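Local coordinates for protein LBCATS-a (Synthetic construct, PDB 5EY5) that probably catalyses, as a tryptophan synthase alpha chain, the cleavage of indole-3-glycerol phosphate to indole and glyceraldehyde 3-phosphate, and binds sn-glycerol-3-phosphate, at residues Ile20-Ala25 and Ile47-Ile52; Pro96-Thr101 and Gly125-Asp130. One frame throughout, in Å; residues are numbered along the deposited sequence.

Both interactions are buried in the core of one closed barrel of eight parallel strands, and each joins two neighbouring strands. Interaction 1 pairs the first strand with the second, interaction 2 the third with the fourth. The second and third strands are themselves neighbours, with a probable hydrogen bond from Leu50 N to Val98 O (2.7 Å) between them. Their chemistry differs inside the barrel: residues 20-25 and 47-52 place a carboxylate and an aromatic ring beside the ligand, whereas 96-101 and 125-130 contribute aliphatic packing, with Leu100 reaching the pocket wall. The two meet where Glu49 OE1 packs on Ile127 CD1, 3.4 Å away.

Interaction 1 of 2, residues Ile20-Ala25 and Ile47-Ile52; sequences IPFITA and IIELGI. With G3P (sn-glycerol-3-phosphate), chain E.
Glu49 and Phe22 bring this contact to the ligand pocket of a TIM barrel, where strands 18-24 and 48-51 form the first beta-alpha-beta unit with helix 30-42. The carboxylate of Glu49 accepts a short hydrogen bond at OE2 from O1 of sn-glycerol-3-phosphate (2.5 Å). OE1 is buried without a polar partner in the model and lies against the methyl CG2 of Ile20 (3.6 Å), an apolar setting that may raise the proton affinity of the acid. Beyond CG, which is anti to the carbonyl carbon, the glutamate chain is extended, carrying the acid up to the ligand. Phe22 crosses it at about a right angle, ring and carboxylate planes 78° apart, with ring atom CD1 3.7 Å from Glu49 OE2, and ligand O2 sits over one ring face, offset toward the rim. With CG anti to the backbone N (chi1 165°), the ring packs against Gly51, its CE1 3.4 Å from Gly51 CA; a CB on Gly51 would clash with CZ. An alanine here, lacking the ring that packs against Gly51 and OE2, would probably leave the carboxylate and the ligand less closely confined.

The parallel backbones position these groups in register, Phe22 beside Glu49 and Thr24 beside Gly51. Glu49 N binds Pro21 O nearly along the C=O axis, and Glu49 O in turn accepts from Ile23 N (3.1 Å), so the N-H and the C=O of Glu49 are both taken up by the same neighbouring strand. Gly51 N to Ile23 O is the straightest bond of the ladder (171°), and Ala25 N to Gly51 O follows it. On the outer face Ile23 and Leu50 run side by side beneath helices 30-42 and 78-91. Ile23 CG1, in the crowded position between backbone N and carbonyl carbon, rests 3.6 Å from Leu50 CD2.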
ATOM      1  N   ILE A  20     -30.452 -28.583  37.086  1.00 33.94           N
ATOM      2  CA  ILE A  20     -29.305 -27.753  37.443  1.00 30.24           C
ATOM      3  C   ILE A  20     -29.388 -26.466  36.643  1.00 33.24           C
ATOM      4  O   ILE A  20     -28.901 -26.427  35.509  1.00 27.22           O
ATOM      5  CB  ILE A  20     -27.984 -28.485  37.170  1.00 32.77           C
ATOM      6  CG1 ILE A  20     -27.961 -29.853  37.875  1.00 36.48           C
ATOM      7  CG2 ILE A  20     -26.796 -27.604  37.536  1.00 27.94           C
ATOM      8  CD1 ILE A  20     -27.002 -30.859  37.252  1.00 40.22           C
ATOM      9  N   PRO A  21     -29.998 -25.403  37.168  1.00 32.56           N
ATOM     10  CA  PRO A  21     -30.021 -24.141  36.419  1.00 27.64           C
ATOM     11  C   PRO A  21     -28.672 -23.437  36.469  1.00 32.74           C
ATOM     12  O   PRO A  21     -27.945 -23.512  37.466  1.00 31.24           O
ATOM     13  CB  PRO A  21     -31.110 -23.317  37.125  1.00 34.64           C
ATOM     14  CG  PRO A  21     -31.236 -23.905  38.491  1.00 36.85           C
ATOM     15  CD  PRO A  21     -30.883 -25.369  38.354  1.00 36.83           C
ATOM     16  N   PHE A  22     -28.339 -22.752  35.372  1.00 31.81           N
ATOM     17  CA  PHE A  22     -27.201 -21.835  35.330  1.00 31.18           C
ATOM     18  C   PHE A  22     -27.700 -20.405  35.160  1.00 26.55           C
ATOM     19  O   PHE A  22     -28.470 -20.131  34.234  1.00 32.48           O
ATOM     20  CB  PHE A  22     -26.260 -22.181  34.169  1.00 33.97           C
ATOM     21  CG  PHE A  22     -25.285 -21.081  33.840  1.00 34.17           C
ATOM     22  CD1 PHE A  22     -23.998 -21.111  34.343  1.00 34.99           C
ATOM     23  CD2 PHE A  22     -25.659 -20.010  33.034  1.00 29.82           C
ATOM     24  CE1 PHE A  22     -23.098 -20.097  34.046  1.00 37.54           C
ATOM     25  CE2 PHE A  22     -24.784 -19.002  32.754  1.00 35.37           C
ATOM     26  CZ  PHE A  22     -23.497 -19.036  33.251  1.00 38.37           C
ATOM     27  N   ILE A  23     -27.243 -19.486  36.023  1.00 28.70           N
ATOM     28  CA  ILE A  23     -27.365 -18.058  35.750  1.00 35.27           C
ATOM     29  C   ILE A  23     -26.004 -17.395  35.895  1.00 25.05           C
ATOM     30  O   ILE A  23     -25.126 -17.872  36.613  1.00 30.26           O
ATOM     31  CB  ILE A  23     -28.381 -17.337  36.671  1.00 32.27           C
ATOM     32  CG1 ILE A  23     -27.981 -17.525  38.141  1.00 29.02           C
ATOM     33  CG2 ILE A  23     -29.804 -17.794  36.365  1.00 29.01           C
ATOM     34  CD1 ILE A  23     -28.841 -16.728  39.090  1.00 35.43           C
ATOM     35  N   THR A  24     -25.845 -16.265  35.210  1.00 28.95           N
ATOM     36  CA  THR A  24     -24.649 -15.444  35.375  1.00 31.58           C
ATOM     37  C   THR A  24     -24.781 -14.598  36.633  1.00 29.62           C
ATOM     38  O   THR A  24     -25.762 -13.875  36.798  1.00 34.93           O
ATOM     39  CB  THR A  24     -24.443 -14.544  34.154  1.00 32.50           C
ATOM     40  OG1 THR A  24     -24.162 -15.346  33.001  1.00 37.35           O
ATOM     41  CG2 THR A  24     -23.280 -13.551  34.388  1.00 29.89           C
ATOM     42  N   ALA A  25     -23.781 -14.658  37.509  1.00 28.35           N
ATOM     43  CA  ALA A  25     -23.829 -13.846  38.718  1.00 23.39           C
ATOM     44  C   ALA A  25     -23.629 -12.369  38.386  1.00 30.00           C
ATOM     45  O   ALA A  25     -22.697 -12.005  37.651  1.00 29.34           O
ATOM     46  CB  ALA A  25     -22.767 -14.302  39.723  1.00 25.64           C
ATOM     47  N   ILE A  47     -29.140 -28.236  42.125  1.00 30.95           N
ATOM     48  CA  ILE A  47     -27.811 -27.656  42.159  1.00 30.76           C
ATOM     49  C   ILE A  47     -27.906 -26.386  41.343  1.00 33.57           C
ATOM     50  O   ILE A  47     -28.630 -26.341  40.344  1.00 34.08           O
ATOM     51  CB  ILE A  47     -26.743 -28.591  41.561  1.00 30.69           C
ATOM     52  CG1 ILE A  47     -26.699 -29.925  42.323  1.00 35.53           C
ATOM     53  CG2 ILE A  47     -25.379 -27.872  41.515  1.00 33.84           C
ATOM     54  CD1 ILE A  47     -25.939 -31.044  41.591  1.00 35.61           C
ATOM     55  N   ILE A  48     -27.200 -25.349  41.772  1.00 31.95           N
ATOM     56  CA  ILE A  48     -27.225 -24.071  41.079  1.00 34.60           C
ATOM     57  C   ILE A  48     -25.823 -23.775  40.594  1.00 36.56           C
ATOM     58  O   ILE A  48     -24.869 -23.783  41.389  1.00 33.83           O
ATOM     59  CB  ILE A  48     -27.754 -22.941  41.970  1.00 36.82           C
ATOM     60  CG1 ILE A  48     -29.249 -23.137  42.200  1.00 34.98           C
ATOM     61  CG2 ILE A  48     -27.430 -21.589  41.321  1.00 37.50           C
ATOM     62  CD1 ILE A  48     -29.804 -22.309  43.312  1.00 39.66           C
ATOM     63  N   GLU A  49     -25.698 -23.549  39.283  1.00 35.45           N
ATOM     64  CA  GLU A  49     -24.478 -23.037  38.687  1.00 36.16           C
ATOM     65  C   GLU A  49     -24.546 -21.518  38.629  1.00 30.44           C
ATOM     66  O   GLU A  49     -25.521 -20.950  38.122  1.00 30.30           O
ATOM     67  CB  GLU A  49     -24.270 -23.604  37.283  1.00 36.72           C
ATOM     68  CG  GLU A  49     -23.956 -25.087  37.246  1.00 44.98           C
ATOM     69  CD  GLU A  49     -23.803 -25.625  35.827  1.00 45.35           C
ATOM     70  OE1 GLU A  49     -23.755 -26.860  35.668  1.00 46.39           O
ATOM     71  OE2 GLU A  49     -23.723 -24.812  34.878  1.00 43.15           O
ATOM     72  N   LEU A  50     -23.509 -20.872  39.150  1.00 26.88           N
ATOM     73  CA  LEU A  50     -23.346 -19.424  39.068  1.00 28.09           C
ATOM     74  C   LEU A  50     -22.169 -19.131  38.149  1.00 32.66           C
ATOM     75  O   LEU A  50     -21.042 -19.556  38.423  1.00 34.56           O
ATOM     76  CB  LEU A  50     -23.114 -18.811  40.453  1.00 25.10           C
ATOM     77  CG  LEU A  50     -24.358 -18.768  41.349  1.00 32.90           C
ATOM     78  CD1 LEU A  50     -24.012 -18.257  42.758  1.00 35.93           C
ATOM     79  CD2 LEU A  50     -25.431 -17.915  40.719  1.00 32.30           C
ATOM     80  N   GLY A  51     -22.433 -18.413  37.059  1.00 33.13           N
ATOM     81  CA  GLY A  51     -21.369 -18.039  36.145  1.00 28.84           C
ATOM     82  C   GLY A  51     -20.624 -16.827  36.659  1.00 32.40           C
ATOM     83  O   GLY A  51     -21.231 -15.790  36.951  1.00 30.66           O
ATOM     84  N   ILE A  52     -19.308 -16.963  36.803  1.00 30.25           N
ATOM     85  CA  ILE A  52     -18.446 -15.841  37.162  1.00 26.33           C
ATOM     86  C   ILE A  52     -18.101 -15.119  35.868  1.00 28.72           C
ATOM     87  O   ILE A  52     -17.487 -15.732  34.969  1.00 28.24           O
ATOM     88  CB  ILE A  52     -17.182 -16.291  37.900  1.00 25.79           C
ATOM     89  CG1 ILE A  52     -17.547 -17.100  39.155  1.00 31.26           C
ATOM     90  CG2 ILE A  52     -16.318 -15.082  38.245  1.00 28.68           C
ATOM     91  CD1 ILE A  52     -18.695 -16.540  39.942  1.00 34.41           C
TER
HETATM   92  O1  G3P E 301     -23.752 -24.865  32.334  1.00 39.15           O
HETATM   93  C1  G3P E 301     -23.498 -24.024  31.249  1.00 43.18           C
HETATM   94  C2  G3P E 301     -24.803 -23.547  30.619  1.00 44.48           C
HETATM   95  O2  G3P E 301     -24.492 -22.436  29.828  1.00 44.20           O
HETATM   96  C3  G3P E 301     -25.487 -24.661  29.799  1.00 35.39           C
HETATM   97  O1P G3P E 301     -25.459 -24.404  28.414  1.00 38.97           O
HETATM   98  O4P G3P E 301     -26.580 -22.135  28.030  1.00 45.39           O
HETATM   99  O2P G3P E 301     -26.764 -23.848  26.202  1.00 36.67           O
HETATM  100  O3P G3P E 301     -28.021 -24.172  28.269  1.00 44.00           O
HETATM  101  P   G3P E 301     -26.732 -23.618  27.709  1.00 42.49           P

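Interaction 2 of 2, residues Pro96-Thr101 and Gly125-Asp130; sequences PIVFLT and GLIVPD
Ile127 is flanked by two side chains of strand 97-100 on the face turned into the barrel. Val98 crosses it at about a right angle, CG1 of Val98 resting 3.7 Å from CG1 of Ile127. Leu100 crosses it obliquely and meets the other branch, its CG lying 3.8 Å from Ile127 CG2. With CG1 beside the backbone N and CG2 anti to it, Ile127 turns one branch to Val98 and the other to Leu100. Leu100, with CG anti to its own N (chi1 -174°), sends CD2 to Pro129 CG (3.6 Å), so its fork grips both isoleucine and proline ring. On the outer face, Leu126 CD2 touches CB of Phe99 (3.9 Å), whose ring leads away to meet that of Phe82 on helix 78-91.

Backbone bonds hold this arrangement in parallel register. Ile127 N points almost straight at Phe99 O (172°), and Ile127 O receives Thr101 N nearly along its C=O axis. Gly125 N to Ile97 O is weak, and Phe99 N approaches Gly125 O from above the carbonyl plane. The parallel pairing of these adjacent strands, third and fourth of eight in a closed sheet, is that of a TIM barrel, with Leu100 lining the sn-glycerol-3-phosphate pocket.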
ATOM      1  N   PRO A  96     -26.533 -26.969  46.874  1.00 36.20           N
ATOM      2  CA  PRO A  96     -25.176 -26.968  46.324  1.00 30.62           C
ATOM      3  C   PRO A  96     -25.003 -25.822  45.343  1.00 30.48           C
ATOM      4  O   PRO A  96     -25.867 -25.562  44.499  1.00 31.58           O
ATOM      5  CB  PRO A  96     -25.061 -28.336  45.632  1.00 30.95           C
ATOM      6  CG  PRO A  96     -26.148 -29.173  46.267  1.00 34.09           C
ATOM      7  CD  PRO A  96     -27.256 -28.215  46.565  1.00 37.04           C
ATOM      8  N   ILE A  97     -23.880 -25.128  45.470  1.00 32.79           N
ATOM      9  CA  ILE A  97     -23.529 -24.001  44.613  1.00 30.77           C
ATOM     10  C   ILE A  97     -22.258 -24.372  43.866  1.00 28.90           C
ATOM     11  O   ILE A  97     -21.290 -24.839  44.480  1.00 32.06           O
ATOM     12  CB  ILE A  97     -23.329 -22.707  45.427  1.00 32.09           C
ATOM     13  CG1 ILE A  97     -24.639 -22.283  46.076  1.00 30.51           C
ATOM     14  CG2 ILE A  97     -22.772 -21.567  44.540  1.00 30.82           C
ATOM     15  CD1 ILE A  97     -25.653 -21.781  45.078  1.00 33.79           C
ATOM     16  N   VAL A  98     -22.278 -24.194  42.547  1.00 26.15           N
ATOM     17  CA  VAL A  98     -21.126 -24.417  41.680  1.00 25.47           C
ATOM     18  C   VAL A  98     -20.783 -23.095  41.011  1.00 27.05           C
ATOM     19  O   VAL A  98     -21.675 -22.422  40.475  1.00 31.80           O
ATOM     20  CB  VAL A  98     -21.411 -25.499  40.623  1.00 29.53           C
ATOM     21  CG1 VAL A  98     -20.239 -25.614  39.629  1.00 28.19           C
ATOM     22  CG2 VAL A  98     -21.671 -26.837  41.305  1.00 28.32           C
ATOM     23  N   PHE A  99     -19.502 -22.715  41.068  1.00 29.34           N
ATOM     24  CA  PHE A  99     -18.972 -21.590  40.301  1.00 28.70           C
ATOM     25  C   PHE A  99     -18.507 -22.090  38.944  1.00 33.45           C
ATOM     26  O   PHE A  99     -17.691 -23.017  38.868  1.00 28.99           O
ATOM     27  CB  PHE A  99     -17.793 -20.911  41.006  1.00 26.83           C
ATOM     28  CG  PHE A  99     -18.188 -19.877  42.006  1.00 27.63           C
ATOM     29  CD1 PHE A  99     -19.516 -19.695  42.345  1.00 32.52           C
ATOM     30  CD2 PHE A  99     -17.224 -19.071  42.606  1.00 29.24           C
ATOM     31  CE1 PHE A  99     -19.880 -18.732  43.284  1.00 32.65           C
ATOM     32  CE2 PHE A  99     -17.571 -18.112  43.532  1.00 33.96           C
ATOM     33  CZ  PHE A  99     -18.911 -17.939  43.873  1.00 33.83           C
ATOM     34  N   LEU A 100     -19.009 -21.468  37.873  1.00 27.59           N
ATOM     35  CA  LEU A 100     -18.515 -21.730  36.530  1.00 29.08           C
ATOM     36  C   LEU A 100     -17.677 -20.520  36.165  1.00 26.68           C
ATOM     37  O   LEU A 100     -18.188 -19.395  36.090  1.00 26.97           O
ATOM     38  CB  LEU A 100     -19.664 -21.972  35.544  1.00 30.35           C
ATOM     39  CG  LEU A 100     -19.328 -22.403  34.113  1.00 37.32           C
ATOM     40  CD1 LEU A 100     -20.525 -23.128  33.493  1.00 33.22           C
ATOM     41  CD2 LEU A 100     -18.905 -21.200  33.259  1.00 31.12           C
ATOM     42  N   THR A 101     -16.374 -20.722  36.037  1.00 29.22           N
ATOM     43  CA  THR A 101     -15.495 -19.584  35.839  1.00 27.99           C
ATOM     44  C   THR A 101     -14.403 -19.989  34.872  1.00 31.02           C
ATOM     45  O   THR A 101     -13.921 -21.116  34.929  1.00 26.91           O
ATOM     46  CB  THR A 101     -14.882 -19.088  37.164  1.00 34.26           C
ATOM     47  OG1 THR A 101     -13.938 -18.035  36.904  1.00 31.68           O
ATOM     48  CG2 THR A 101     -14.182 -20.209  37.920  1.00 33.11           C
ATOM     49  N   GLY A 125     -18.511 -26.659  44.231  1.00 30.42           N
ATOM     50  CA  GLY A 125     -17.906 -27.230  43.049  1.00 32.14           C
ATOM     51  C   GLY A 125     -17.506 -26.164  42.055  1.00 28.08           C
ATOM     52  O   GLY A 125     -17.914 -25.000  42.143  1.00 27.59           O
ATOM     53  N   LEU A 126     -16.675 -26.585  41.109  1.00 30.53           N
ATOM     54  CA  LEU A 126     -16.059 -25.699  40.137  1.00 32.17           C
ATOM     55  C   LEU A 126     -16.195 -26.314  38.761  1.00 26.36           C
ATOM     56  O   LEU A 126     -15.928 -27.506  38.581  1.00 29.22           O
ATOM     57  CB  LEU A 126     -14.579 -25.468  40.442  1.00 33.80           C
ATOM     58  CG  LEU A 126     -14.276 -24.821  41.790  1.00 43.45           C
ATOM     59  CD1 LEU A 126     -12.792 -24.497  41.894  1.00 47.59           C
ATOM     60  CD2 LEU A 126     -15.124 -23.560  41.979  1.00 43.77           C
ATOM     61  N   ILE A 127     -16.630 -25.493  37.811  1.00 24.57           N
ATOM     62  CA  ILE A 127     -16.604 -25.794  36.387  1.00 27.16           C
ATOM     63  C   ILE A 127     -15.696 -24.757  35.746  1.00 26.12           C
ATOM     64  O   ILE A 127     -15.947 -23.557  35.876  1.00 25.25           O
ATOM     65  CB  ILE A 127     -18.012 -25.741  35.776  1.00 32.25           C
ATOM     66  CG1 ILE A 127     -18.904 -26.799  36.424  1.00 32.75           C
ATOM     67  CG2 ILE A 127     -17.956 -25.899  34.243  1.00 32.88           C
ATOM     68  CD1 ILE A 127     -20.365 -26.666  36.002  1.00 33.18           C
ATOM     69  N   VAL A 128     -14.622 -25.200  35.114  1.00 27.78           N
ATOM     70  CA  VAL A 128     -13.642 -24.298  34.522  1.00 31.82           C
ATOM     71  C   VAL A 128     -13.553 -24.602  33.032  1.00 33.38           C
ATOM     72  O   VAL A 128     -12.825 -25.498  32.613  1.00 28.20           O
ATOM     73  CB  VAL A 128     -12.268 -24.436  35.198  1.00 36.12           C
ATOM     74  CG1 VAL A 128     -11.298 -23.415  34.610  1.00 30.67           C
ATOM     75  CG2 VAL A 128     -12.410 -24.266  36.696  1.00 34.01           C
ATOM     76  N   PRO A 129     -14.280 -23.868  32.192  1.00 27.98           N
ATOM     77  CA  PRO A 129     -14.456 -24.338  30.810  1.00 34.55           C
ATOM     78  C   PRO A 129     -13.166 -24.400  29.994  1.00 29.29           C
ATOM     79  O   PRO A 129     -13.077 -25.244  29.104  1.00 32.90           O
ATOM     80  CB  PRO A 129     -15.469 -23.342  30.230  1.00 34.85           C
ATOM     81  CG  PRO A 129     -16.260 -22.869  31.443  1.00 29.69           C
ATOM     82  CD  PRO A 129     -15.224 -22.792  32.537  1.00 29.49           C
ATOM     83  N   ASP A 130     -12.159 -23.559  30.244  1.00 30.92           N
ATOM     84  CA  ASP A 130     -10.948 -23.609  29.425  1.00 30.96           C
ATOM     85  C   ASP A 130      -9.784 -24.329  30.104  1.00 34.66           C
ATOM     86  O   ASP A 130      -8.621 -24.057  29.780  1.00 33.54           O
ATOM     87  CB  ASP A 130     -10.521 -22.199  29.004  1.00 31.28           C
ATOM     88  CG  ASP A 130     -10.458 -21.223  30.179  1.00 40.19           C
ATOM     89  OD1 ASP A 130     -10.827 -21.611  31.318  1.00 33.43           O
ATOM     90  OD2 ASP A 130     -10.064 -20.060  29.949  1.00 35.42           O
TER